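Local coordinates for MaoC family protein (Mycobacterium tuberculosis H37Rv, PDB 3KHP) that probably dehydrates 3-hydroxyacyl thioesters by means of a double hotdog fold, at residues I50-G55 with A238-V243; Q104-H109 with C233-A238. One frame throughout, in Å; residues are numbered along the deposited sequence.

Contact 1 (I50-G55 with A238-V243)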
loop_
_atom_site.group_PDB
_atom_site.type_symbol
_atom_site.label_atom_id
_atom_site.label_comp_id
_atom_site.label_asym_id
_atom_site.label_seq_id
_atom_site.Cartn_x
_atom_site.Cartn_y
_atom_site.Cartn_z
ATOM N N ILE A 50 -3.992 0.262 5.501
ATOM C CA ILE A 50 -4.095 1.480 4.676
ATOM C C ILE A 50 -4.808 1.113 3.386
ATOM O O ILE A 50 -5.622 1.855 2.921
ATOM C CB ILE A 50 -2.721 2.080 4.380
ATOM C CG1 ILE A 50 -2.103 2.655 5.663
ATOM C CG2 ILE A 50 -2.805 3.164 3.316
ATOM C CD1 ILE A 50 -0.527 2.764 5.590
ATOM N N GLY A 51 -4.527 -0.092 2.869
ATOM C CA GLY A 51 -5.202 -0.637 1.707
ATOM C C GLY A 51 -6.708 -0.608 1.806
ATOM O O GLY A 51 -7.377 -0.303 0.826
ATOM N N VAL A 52 -7.254 -0.915 2.983
ATOM C CA VAL A 52 -8.687 -0.894 3.151
ATOM C C VAL A 52 -9.149 0.398 3.841
ATOM O O VAL A 52 -10.260 0.498 4.382
ATOM C CB VAL A 52 -9.192 -2.172 3.847
ATOM C CG1 VAL A 52 -8.933 -3.389 2.942
ATOM C CG2 VAL A 52 -8.574 -2.364 5.263
ATOM N N GLY A 53 -8.281 1.399 3.766
ATOM C CA GLY A 53 -8.661 2.755 4.006
ATOM C C GLY A 53 -8.444 3.313 5.412
ATOM O O GLY A 53 -8.885 4.409 5.696
ATOM N N ALA A 54 -7.826 2.538 6.286
ATOM C CA ALA A 54 -7.456 2.981 7.611
ATOM C C ALA A 54 -6.413 4.077 7.465
ATOM O O ALA A 54 -5.490 3.941 6.646
ATOM C CB ALA A 54 -6.858 1.782 8.411
ATOM N N GLY A 55 -6.536 5.130 8.286
ATOM C CA GLY A 55 -5.660 6.317 8.214
ATOM C C GLY A 55 -5.170 6.828 9.578
ATOM O O GLY A 55 -4.972 6.063 10.543
ATOM N N ALA A 238 -15.987 -2.504 4.780
ATOM C CA ALA A 238 -17.129 -2.888 5.604
ATOM C C ALA A 238 -16.611 -3.490 6.913
ATOM O O ALA A 238 -17.183 -3.251 7.965
ATOM C CB ALA A 238 -18.049 -3.867 4.894
ATOM N N GLY A 239 -15.534 -4.262 6.838
ATOM C CA GLY A 239 -14.932 -4.864 8.027
ATOM C C GLY A 239 -14.459 -3.858 9.088
ATOM O O GLY A 239 -14.542 -4.121 10.284
ATOM N N ARG A 240 -13.936 -2.726 8.628
ATOM C CA ARG A 240 -13.512 -1.649 9.507
ATOM C C ARG A 240 -14.730 -1.030 10.162
ATOM O O ARG A 240 -14.715 -0.749 11.368
ATOM C CB ARG A 240 -12.769 -0.553 8.742
ATOM C CG ARG A 240 -11.322 -0.835 8.472
ATOM C CD ARG A 240 -10.505 0.463 8.383
ATOM N NE ARG A 240 -10.816 1.136 7.151
ATOM C CZ ARG A 240 -11.297 2.358 7.007
ATOM N NH1 ARG A 240 -11.531 3.165 8.038
ATOM N NH2 ARG A 240 -11.548 2.778 5.772
ATOM N N ALA A 241 -15.773 -0.796 9.369
ATOM C CA ALA A 241 -17.014 -0.261 9.920
ATOM C C ALA A 241 -17.569 -1.205 11.009
ATOM O O ALA A 241 -18.101 -0.743 12.018
ATOM C CB ALA A 241 -18.012 -0.020 8.853
ATOM N N LEU A 242 -17.415 -2.512 10.834
ATOM C CA LEU A 242 -18.004 -3.434 11.795
ATOM C C LEU A 242 -17.167 -3.501 13.064
ATOM O O LEU A 242 -17.704 -3.557 14.155
ATOM C CB LEU A 242 -18.204 -4.822 11.170
ATOM C CG LEU A 242 -19.121 -4.805 9.945
ATOM C CD1 LEU A 242 -18.951 -6.099 9.139
ATOM C CD2 LEU A 242 -20.617 -4.563 10.302
ATOM N N VAL A 243 -15.848 -3.483 12.907
ATOM C CA VAL A 243 -14.952 -3.399 14.018
ATOM C C VAL A 243 -15.234 -2.182 14.902
ATOM O O VAL A 243 -15.239 -2.303 16.130
ATOM C CB VAL A 243 -13.530 -3.339 13.537
ATOM C CG1 VAL A 243 -12.564 -2.860 14.673
ATOM C CG2 VAL A 243 -13.142 -4.697 13.020
#

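Contact 2 (Q104-H109 with C233-A238)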
loop_
_atom_site.group_PDB
_atom_site.type_symbol
_atom_site.label_atom_id
_atom_site.label_comp_id
_atom_site.label_asym_id
_atom_site.label_seq_id
_atom_site.Cartn_x
_atom_site.Cartn_y
_atom_site.Cartn_z
ATOM N N GLN A 104 -17.811 -14.124 0.328
ATOM C CA GLN A 104 -16.613 -14.387 1.137
ATOM C C GLN A 104 -16.951 -14.409 2.624
ATOM O O GLN A 104 -17.629 -13.526 3.129
ATOM C CB GLN A 104 -15.556 -13.312 0.897
ATOM C CG GLN A 104 -14.254 -13.510 1.679
ATOM C CD GLN A 104 -13.479 -14.689 1.150
ATOM O OE1 GLN A 104 -13.348 -14.848 -0.088
ATOM N NE2 GLN A 104 -12.951 -15.532 2.066
ATOM N N GLY A 105 -16.452 -15.411 3.328
ATOM C CA GLY A 105 -16.629 -15.518 4.762
ATOM C C GLY A 105 -15.274 -15.703 5.400
ATOM O O GLY A 105 -14.342 -16.261 4.780
ATOM N N ILE A 106 -15.128 -15.186 6.615
ATOM C CA ILE A 106 -13.948 -15.460 7.377
ATOM C C ILE A 106 -14.396 -15.825 8.785
ATOM O O ILE A 106 -15.424 -15.403 9.220
ATOM C CB ILE A 106 -12.963 -14.281 7.402
ATOM C CG1 ILE A 106 -13.548 -13.118 8.192
ATOM C CG2 ILE A 106 -12.547 -13.835 5.989
ATOM C CD1 ILE A 106 -12.610 -11.994 8.340
ATOM N N ARG A 107 -13.626 -16.625 9.491
ATOM C CA ARG A 107 -13.906 -16.876 10.902
ATOM C C ARG A 107 -12.580 -16.891 11.630
ATOM O O ARG A 107 -11.650 -17.556 11.182
ATOM C CB ARG A 107 -14.676 -18.203 11.066
ATOM C CG ARG A 107 -14.960 -18.605 12.487
ATOM C CD ARG A 107 -15.997 -19.766 12.597
ATOM N NE ARG A 107 -17.262 -19.400 11.981
ATOM C CZ ARG A 107 -18.286 -18.840 12.611
ATOM N NH1 ARG A 107 -18.229 -18.584 13.915
ATOM N NH2 ARG A 107 -19.383 -18.530 11.933
ATOM N N LEU A 108 -12.482 -16.153 12.731
ATOM C CA LEU A 108 -11.230 -16.090 13.495
ATOM C C LEU A 108 -11.405 -16.780 14.848
ATOM O O LEU A 108 -12.460 -16.728 15.451
ATOM C CB LEU A 108 -10.777 -14.639 13.685
ATOM C CG LEU A 108 -10.057 -13.915 12.517
ATOM C CD1 LEU A 108 -8.727 -14.567 12.087
ATOM C CD2 LEU A 108 -11.006 -13.803 11.352
ATOM N N HIS A 109 -10.348 -17.448 15.293
ATOM C CA HIS A 109 -10.328 -18.171 16.560
ATOM C C HIS A 109 -9.317 -17.610 17.514
ATOM O O HIS A 109 -9.287 -17.989 18.689
ATOM C CB HIS A 109 -10.015 -19.623 16.277
ATOM C CG HIS A 109 -11.046 -20.253 15.420
ATOM N ND1 HIS A 109 -12.267 -20.652 15.913
ATOM C CD2 HIS A 109 -11.100 -20.435 14.079
ATOM C CE1 HIS A 109 -13.007 -21.110 14.921
ATOM N NE2 HIS A 109 -12.320 -20.997 13.798
ATOM N N CYS A 233 -11.400 -5.420 -1.135
ATOM C CA CYS A 233 -11.098 -4.147 -0.517
ATOM C C CYS A 233 -12.385 -3.594 0.107
ATOM O O CYS A 233 -12.394 -3.235 1.280
ATOM C CB CYS A 233 -10.505 -3.176 -1.505
ATOM S SG CYS A 233 -10.133 -1.584 -0.772
ATOM N N THR A 234 -13.463 -3.576 -0.674
ATOM C CA THR A 234 -14.794 -3.280 -0.183
ATOM C C THR A 234 -15.149 -4.067 1.080
ATOM O O THR A 234 -15.683 -3.523 2.049
ATOM C CB THR A 234 -15.844 -3.576 -1.275
ATOM O OG1 THR A 234 -15.557 -2.776 -2.428
ATOM C CG2 THR A 234 -17.202 -3.257 -0.845
ATOM N N TYR A 235 -14.863 -5.349 1.059
ATOM C CA TYR A 235 -15.103 -6.228 2.188
ATOM C C TYR A 235 -14.283 -5.809 3.426
ATOM O O TYR A 235 -14.804 -5.751 4.525
ATOM C CB TYR A 235 -14.736 -7.620 1.766
ATOM C CG TYR A 235 -14.942 -8.751 2.724
ATOM C CD1 TYR A 235 -16.217 -9.291 2.940
ATOM C CD2 TYR A 235 -13.855 -9.382 3.308
ATOM C CE1 TYR A 235 -16.398 -10.396 3.771
ATOM C CE2 TYR A 235 -14.030 -10.478 4.134
ATOM C CZ TYR A 235 -15.305 -10.988 4.348
ATOM O OH TYR A 235 -15.457 -12.135 5.129
ATOM N N GLY A 236 -13.025 -5.470 3.219
ATOM C CA GLY A 236 -12.199 -4.905 4.294
ATOM C C GLY A 236 -12.710 -3.567 4.826
ATOM O O GLY A 236 -12.581 -3.285 6.013
ATOM N N VAL A 237 -13.293 -2.745 3.955
ATOM C CA VAL A 237 -13.823 -1.451 4.380
ATOM C C VAL A 237 -15.050 -1.682 5.256
ATOM O O VAL A 237 -15.117 -1.162 6.366
ATOM C CB VAL A 237 -14.181 -0.515 3.220
ATOM C CG1 VAL A 237 -14.831 0.722 3.767
ATOM C CG2 VAL A 237 -12.913 -0.135 2.372
ATOM N N ALA A 238 -15.987 -2.504 4.780
ATOM C CA ALA A 238 -17.129 -2.888 5.604
ATOM C C ALA A 238 -16.611 -3.490 6.913
ATOM O O ALA A 238 -17.183 -3.251 7.965
ATOM C CB ALA A 238 -18.049 -3.867 4.894
#

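Contact 1 (I50-G55 with A238-V243)
Arg240 reaches from helix 231-245 to the loop 52-54, where a Schellman motif ends helix 42-51, and it buries far more surface here than any other residue of the contact. Its target is the backbone carbonyl of Val52, the first residue to leave helical geometry at the C-terminal end. NE and NH2 grip this one oxygen side-on: Arg240 NE lies 2.9 Å from Val52 O and Arg240 NH2 3.0 Å from it. The oxygen sits at the edge of the guanidinium, almost in its plane, while only NH2 meets it on a lone pair; NE stands above the carbonyl plane. A bend at chi3 (-73°) turns the head of the long side chain, and arginine suits the place because two adjacent N-H groups can hold one acceptor and fix the rotation of the flat group.

One guanidinium face lies against the peptide that joins Gly53 to Ala54. Gly53 is the C-prime residue of the motif; glycine suits its positive phi (95°), and with no side chain of its own it lets the guanidinium lie close over the peptide. The aliphatic part of the arginine is used too: the methyl of Ala54 is small enough to rest beside CD, and the Val52 side chain lies loosely near CG. Beyond the two segments, Leu74 touches both Val52 and Arg240, and Asp58 also contacts the arginine. Across the Arg240-Ala54 pair, the closest approach of side-chain carbons is 3.9 Å, from Arg240 CD to Ala54 CB.

Contact 2 (Q104-H109 with C233-A238)
Tyr235 projects from helix 231-245 onto strand 103-108 and meets Gln104 and Ile106, two residues whose side chains lie on the same side of the strand. With CG anti to the backbone N (chi1 -177°), the ring stands out from the helix far enough to span the 10.9 Å between the segment axes, which cross at -48°.

The apolar contacts use two parts of the ring. Over one face lies the aliphatic stem of Gln104, whose CG makes a CH-pi contact 4.2 Å from the centroid of the Tyr235 ring. The two side chains cross at about a right angle. At the ring edge, the branch methyl of Ile106 packs instead, Ile106 CG2 being 4.1 Å from Tyr235 CE2 and lying beside the hydroxyl. Val79 of helix 78-81 touches all three side chains.

The polar ends find their partners away from each other. Tyr235 OH comes 3.4 Å from Ile106 N without bonding to it; its hydrogen bond is to the carbonyl of Ile257 on the adjacent strand, so the tyrosine can bury its hydroxyl at the sheet surface. Gln104 bends at chi2 (70°), carrying its amide away from the ring. Gln104 NE2 reaches Gly105 O at 3.1 Å, approaching from above the carbonyl plane, while OE1 bonds to Thr158. Glutamine thus offers methylenes to the ring and keeps its amide for the sheet.

A long helix packed against an antiparallel sheet is the hallmark of the hotdog fold; here Tyr235 fills part of that interface.

How the contacts relate
Both contacts use helix 231-245 and share Ala238, and their centres lie 10 Å apart. Contact 2 takes the earlier turns of the helix and faces the sheet near the centre of the chain; contact 1 takes the later turns and faces the end of helix 42-51, farther out. In chain order 50-55 comes first, then 104-109, then the two helix segments, so contact 1 closes the longer loop and contact 2 a shorter one within it. The two meet where Val52 packs on Cys233, Gly236 and Val237. One helix of the MaoC-like region thus meets both the sheet strand and the helix end contributed by the N-terminal hydratase region.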